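Local coordinates for uncharacterized metal-dependent hydrolase (Pyrococcus furiosus, PDB 3ICJ), which is an uncharacterized zinc-binding member of the amidohydrolase family that probably hydrolyses carbon-nitrogen bonds other than peptide bonds, at residues A361-E366 with I385-V390; T422-T427 with E459-E464. All coordinates share one frame; numbering follows the deposited sequence.

Interaction 1: A361-E366 with I385-V390; sequences AFEEAE and IKELKV
The ring of Phe-362 meets Val-390 obliquely: its CE2 lies 4.0 Å from Val-390 CG1, and CD2 of the same ring is almost as near. Val-390 offers this methyl because its CG1 stands anti to the backbone N (chi1 -173°). Ile-335 of helix 328-338, Phe-367 and Ile-371 also pack on the ring. The other flat groups are the carboxylates of Glu-363 and Glu-387, their planes 53° apart and their OE1 atoms 4.2 Å from each other. This like-charge approach is probably eased by Arg-384, which forms a salt bridge with Glu-363 OE2. The two segments are the C-terminal ends of neighbouring helices, 352-365 and 379-388, each of which stops in a Schellman motif, at Glu-366 and Lys-389. Both helices then lead into adjacent parallel strands, 370-371 and 391-394, in the repeating beta-alpha order of the amidohydrolase barrel. Between the apolar and the acidic pairs sits Leu-388, whose isobutyl group crosses the Glu-363 chain at about a right angle. Leu-388 CD2 is 3.5 Å from Glu-363 CG, and Leu-388 CD1 is 3.7 Å from it, so the methylene of the exposed glutamate rests against both leucine methyls.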
loop_
_atom_site.group_PDB
_atom_site.type_symbol
_atom_site.label_atom_id
_atom_site.label_comp_id
_atom_site.label_asym_id
_atom_site.label_seq_id
_atom_site.Cartn_x
_atom_site.Cartn_y
_atom_site.Cartn_z
ATOM N N ALA A 361 -5.940 3.873 -22.273
ATOM C CA ALA A 361 -7.173 3.290 -21.776
ATOM C C ALA A 361 -8.082 4.348 -21.147
ATOM O O ALA A 361 -9.296 4.326 -21.376
ATOM C CB ALA A 361 -6.873 2.196 -20.803
ATOM N N PHE A 362 -7.486 5.267 -20.376
ATOM C CA PHE A 362 -8.228 6.360 -19.742
ATOM C C PHE A 362 -8.753 7.367 -20.760
ATOM O O PHE A 362 -9.883 7.846 -20.634
ATOM C CB PHE A 362 -7.383 7.091 -18.680
ATOM C CG PHE A 362 -7.057 6.261 -17.469
ATOM C CD1 PHE A 362 -7.930 5.283 -17.011
ATOM C CD2 PHE A 362 -5.869 6.478 -16.770
ATOM C CE1 PHE A 362 -7.621 4.520 -15.886
ATOM C CE2 PHE A 362 -5.552 5.721 -15.648
ATOM C CZ PHE A 362 -6.425 4.742 -15.203
ATOM N N GLU A 363 -7.927 7.681 -21.754
ATOM C CA GLU A 363 -8.306 8.565 -22.845
ATOM C C GLU A 363 -9.511 8.041 -23.609
ATOM O O GLU A 363 -10.467 8.779 -23.834
ATOM C CB GLU A 363 -7.165 8.712 -23.834
ATOM C CG GLU A 363 -6.483 10.042 -23.811
ATOM C CD GLU A 363 -6.118 10.523 -25.199
ATOM O OE1 GLU A 363 -6.676 11.549 -25.639
ATOM O OE2 GLU A 363 -5.283 9.867 -25.848
ATOM N N GLU A 364 -9.451 6.770 -24.006
ATOM C CA GLU A 364 -10.483 6.166 -24.852
ATOM C C GLU A 364 -11.804 6.073 -24.110
ATOM O O GLU A 364 -12.854 6.384 -24.663
ATOM C CB GLU A 364 -10.048 4.780 -25.345
ATOM C CG GLU A 364 -11.181 3.947 -25.949
ATOM C CD GLU A 364 -10.706 2.692 -26.638
ATOM O OE1 GLU A 364 -9.593 2.702 -27.208
ATOM O OE2 GLU A 364 -11.457 1.695 -26.611
ATOM N N ALA A 365 -11.737 5.670 -22.845
ATOM C CA ALA A 365 -12.934 5.538 -22.011
ATOM C C ALA A 365 -13.432 6.876 -21.430
ATOM O O ALA A 365 -14.461 6.907 -20.764
ATOM C CB ALA A 365 -12.684 4.527 -20.893
ATOM N N GLU A 366 -12.688 7.956 -21.685
ATOM C CA GLU A 366 -12.971 9.308 -21.171
ATOM C C GLU A 366 -13.134 9.279 -19.663
ATOM O O GLU A 366 -14.088 9.829 -19.113
ATOM C CB GLU A 366 -14.197 9.928 -21.872
ATOM C CG GLU A 366 -13.969 10.144 -23.360
ATOM C CD GLU A 366 -15.268 10.284 -24.140
ATOM O OE1 GLU A 366 -16.085 9.332 -24.164
ATOM O OE2 GLU A 366 -15.459 11.350 -24.743
ATOM N N ILE A 385 -0.677 13.402 -18.997
ATOM C CA ILE A 385 -1.015 13.200 -17.584
ATOM C C ILE A 385 -1.697 14.441 -17.019
ATOM O O ILE A 385 -2.738 14.336 -16.374
ATOM C CB ILE A 385 0.249 12.788 -16.764
ATOM C CG1 ILE A 385 0.706 11.383 -17.178
ATOM C CG2 ILE A 385 -0.002 12.813 -15.245
ATOM C CD1 ILE A 385 2.095 11.001 -16.687
ATOM N N LYS A 386 -1.120 15.611 -17.302
ATOM C CA LYS A 386 -1.692 16.903 -16.914
ATOM C C LYS A 386 -3.106 17.081 -17.485
ATOM O O LYS A 386 -4.030 17.401 -16.735
ATOM C CB LYS A 386 -0.781 18.045 -17.400
ATOM C CG LYS A 386 -1.158 19.439 -16.926
ATOM C CD LYS A 386 -0.205 20.454 -17.578
ATOM C CE LYS A 386 -0.766 21.869 -17.575
ATOM N NZ LYS A 386 -0.565 22.523 -16.259
ATOM N N GLU A 387 -3.254 16.845 -18.800
ATOM C CA GLU A 387 -4.494 17.103 -19.556
ATOM C C GLU A 387 -5.649 16.171 -19.178
ATOM O O GLU A 387 -6.800 16.602 -19.110
ATOM C CB GLU A 387 -4.196 17.098 -21.079
ATOM C CG GLU A 387 -5.162 16.356 -22.021
ATOM C CD GLU A 387 -4.437 15.706 -23.229
ATOM O OE1 GLU A 387 -4.689 14.512 -23.515
ATOM O OE2 GLU A 387 -3.602 16.375 -23.885
ATOM N N LEU A 388 -5.328 14.902 -18.922
ATOM C CA LEU A 388 -6.301 13.902 -18.485
ATOM C C LEU A 388 -6.529 13.918 -16.966
ATOM O O LEU A 388 -7.396 13.182 -16.473
ATOM C CB LEU A 388 -5.834 12.500 -18.898
ATOM C CG LEU A 388 -5.788 12.104 -20.377
ATOM C CD1 LEU A 388 -5.051 10.773 -20.518
ATOM C CD2 LEU A 388 -7.201 12.061 -20.988
ATOM N N LYS A 389 -5.730 14.717 -16.241
ATOM C CA LYS A 389 -5.822 14.861 -14.759
ATOM C C LYS A 389 -5.764 13.504 -14.037
ATOM O O LYS A 389 -6.488 13.267 -13.055
ATOM C CB LYS A 389 -7.091 15.640 -14.347
ATOM C CG LYS A 389 -7.308 16.994 -15.057
ATOM C CD LYS A 389 -8.673 17.583 -14.681
ATOM C CE LYS A 389 -8.792 19.053 -15.076
ATOM N NZ LYS A 389 -9.168 19.216 -16.500
ATOM N N VAL A 390 -4.896 12.618 -14.530
ATOM C CA VAL A 390 -4.707 11.290 -13.936
ATOM C C VAL A 390 -4.085 11.429 -12.551
ATOM O O VAL A 390 -3.069 12.116 -12.378
ATOM C CB VAL A 390 -3.786 10.398 -14.797
ATOM C CG1 VAL A 390 -3.755 8.962 -14.243
ATOM C CG2 VAL A 390 -4.250 10.395 -16.252
#

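Interaction 2: T422-T427 with E459-E464; sequences TLSSIT and ERVSRE
Glu-459 reaches Thr-422 with its carboxylate, and the polar part of the contact depends on how its chain folds back. Its CB does not point at the helix, but CG lies anti to the carbonyl carbon and a second bend at chi2 (-65°) swings the acid group round to the backbone of Thr-422. Glu-459 CD comes within 3.2 Å of Thr-422 OG1. Thr-422 OG1 stands beside its own backbone N, presenting both donors to the two oxygens. Glu-459 OE1 takes the backbone N-H of Thr-422 at 2.9 Å from N, through its syn lone pair and close to straight, with an N-H...O angle of 164°. Glu-459 OE2 accepts the hydroxyl, 2.5 Å from Thr-422 OG1, which approaches on the syn side and 16° out of the carboxylate plane. Arg-419 NE makes a long, weak ion pair with OE2. A lighter touch follows further along, where Val-461 CG1 lies 4.3 Å from Ser-424 OG, a hydroxyl whose bonds go back to the carbonyls of Leu-420 and Lys-421. The loop then runs to Ser-462, the N-cap of helix 463-477. Thr-422 belongs to the early part of helix 420-426, so the acid joins the loop before one helix to the first turn of another. Two bonds from one residue fix the rotation of the carboxylate, and the negative group so close to a helix start would probably be stabilised by the helix dipole.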
loop_
_atom_site.group_PDB
_atom_site.type_symbol
_atom_site.label_atom_id
_atom_site.label_comp_id
_atom_site.label_asym_id
_atom_site.label_seq_id
_atom_site.Cartn_x
_atom_site.Cartn_y
_atom_site.Cartn_z
ATOM N N THR A 422 8.127 16.637 -10.311
ATOM C CA THR A 422 7.495 16.906 -11.597
ATOM C C THR A 422 6.041 16.434 -11.612
ATOM O O THR A 422 5.141 17.215 -11.920
ATOM C CB THR A 422 8.286 16.272 -12.750
ATOM O OG1 THR A 422 9.585 16.847 -12.781
ATOM C CG2 THR A 422 7.623 16.533 -14.114
ATOM N N LEU A 423 5.813 15.173 -11.252
ATOM C CA LEU A 423 4.457 14.645 -11.194
ATOM C C LEU A 423 3.509 15.418 -10.264
ATOM O O LEU A 423 2.369 15.705 -10.634
ATOM C CB LEU A 423 4.464 13.139 -10.873
ATOM C CG LEU A 423 5.171 12.188 -11.849
ATOM C CD1 LEU A 423 5.226 10.793 -11.237
ATOM C CD2 LEU A 423 4.511 12.159 -13.227
ATOM N N SER A 424 3.989 15.801 -9.083
ATOM C CA SER A 424 3.165 16.555 -8.143
ATOM C C SER A 424 2.839 17.987 -8.617
ATOM O O SER A 424 1.813 18.546 -8.233
ATOM C CB SER A 424 3.813 16.572 -6.761
ATOM O OG SER A 424 5.030 17.292 -6.812
ATOM N N SER A 425 3.675 18.553 -9.490
ATOM C CA SER A 425 3.410 19.876 -10.052
ATOM C C SER A 425 2.423 19.882 -11.241
ATOM O O SER A 425 1.911 20.939 -11.607
ATOM C CB SER A 425 4.725 20.547 -10.460
ATOM O OG SER A 425 5.230 19.946 -11.646
ATOM N N ILE A 426 2.159 18.725 -11.850
ATOM C CA ILE A 426 1.255 18.687 -13.022
ATOM C C ILE A 426 -0.092 17.993 -12.780
ATOM O O ILE A 426 -1.008 18.134 -13.594
ATOM C CB ILE A 426 1.916 18.065 -14.293
ATOM C CG1 ILE A 426 2.205 16.569 -14.072
ATOM C CG2 ILE A 426 3.149 18.903 -14.745
ATOM C CD1 ILE A 426 2.602 15.778 -15.305
ATOM N N THR A 427 -0.209 17.224 -11.694
ATOM C CA THR A 427 -1.450 16.515 -11.405
ATOM C C THR A 427 -1.570 16.256 -9.899
ATOM O O THR A 427 -0.670 16.622 -9.126
ATOM C CB THR A 427 -1.532 15.174 -12.204
ATOM O OG1 THR A 427 -2.849 14.621 -12.093
ATOM C CG2 THR A 427 -0.501 14.155 -11.706
ATOM N N GLU A 459 14.289 16.397 -8.566
ATOM C CA GLU A 459 13.045 15.644 -8.361
ATOM C C GLU A 459 12.663 15.449 -6.881
ATOM O O GLU A 459 11.615 14.875 -6.577
ATOM C CB GLU A 459 13.046 14.306 -9.119
ATOM C CG GLU A 459 12.951 14.425 -10.666
ATOM C CD GLU A 459 11.631 15.007 -11.195
ATOM O OE1 GLU A 459 10.646 15.142 -10.430
ATOM O OE2 GLU A 459 11.568 15.333 -12.407
ATOM N N ARG A 460 13.511 15.953 -5.983
ATOM C CA ARG A 460 13.237 15.991 -4.552
ATOM C C ARG A 460 12.102 17.000 -4.306
ATOM O O ARG A 460 11.925 17.967 -5.074
ATOM C CB ARG A 460 14.491 16.423 -3.780
ATOM C CG ARG A 460 15.640 15.398 -3.751
ATOM C CD ARG A 460 16.936 15.990 -3.147
ATOM N NE ARG A 460 17.345 17.198 -3.876
ATOM C CZ ARG A 460 18.097 18.173 -3.376
ATOM N NH1 ARG A 460 18.548 18.109 -2.134
ATOM N NH2 ARG A 460 18.392 19.225 -4.120
ATOM N N VAL A 461 11.315 16.748 -3.271
ATOM C CA VAL A 461 10.292 17.702 -2.835
ATOM C C VAL A 461 10.737 18.284 -1.491
ATOM O O VAL A 461 11.573 17.687 -0.811
ATOM C CB VAL A 461 8.862 17.055 -2.739
ATOM C CG1 VAL A 461 8.349 16.625 -4.119
ATOM C CG2 VAL A 461 8.839 15.884 -1.766
ATOM N N SER A 462 10.188 19.437 -1.110
ATOM C CA SER A 462 10.491 20.058 0.181
ATOM C C SER A 462 9.784 19.275 1.289
ATOM O O SER A 462 8.900 18.452 1.009
ATOM C CB SER A 462 10.060 21.540 0.188
ATOM O OG SER A 462 8.621 21.627 0.234
ATOM N N ARG A 463 10.189 19.490 2.544
ATOM C CA ARG A 463 9.524 18.812 3.674
ATOM C C ARG A 463 8.016 19.117 3.754
ATOM O O ARG A 463 7.213 18.204 3.986
ATOM C CB ARG A 463 10.232 19.099 4.999
ATOM C CG ARG A 463 9.862 18.093 6.091
ATOM C CD ARG A 463 10.940 18.051 7.152
ATOM N NE ARG A 463 10.416 17.514 8.403
ATOM C CZ ARG A 463 10.437 16.229 8.745
ATOM N NH1 ARG A 463 9.923 15.844 9.908
ATOM N NH2 ARG A 463 10.983 15.334 7.933
ATOM N N GLU A 464 7.652 20.382 3.517
ATOM C CA GLU A 464 6.247 20.832 3.457
ATOM C C GLU A 464 5.456 20.072 2.399
ATOM O O GLU A 464 4.338 19.621 2.643
ATOM C CB GLU A 464 6.163 22.322 3.102
ATOM C CG GLU A 464 6.760 23.291 4.105
ATOM C CD GLU A 464 6.755 24.712 3.578
ATOM O OE1 GLU A 464 6.288 24.916 2.439
ATOM O OE2 GLU A 464 7.203 25.626 4.300
#

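Overall arrangement
Interactions 1 and 2 follow one another along the chain, the first closing before the second opens, and their centres lie 20 Å apart. Their meeting point is the end of helix 379-388 against that of helix 420-426: Val-390 O and Thr-427 OG1, 2.5 Å apart, make a probable hydrogen bond, and Ile-385 CG2 packs on Thr-427 CG2. Beyond these ends, strands 391-394 and 429-431 are neighbours among the parallel barrel strands, with 346-349 and 370-371. Interaction 1 joins helices 352-365 and 379-388, and interaction 2 ties helix 420-426 to the stretch leading into helix 463-477. Interaction 1 backs the strands carrying zinc ligand His-348, whereas interaction 2 is away from the metal site.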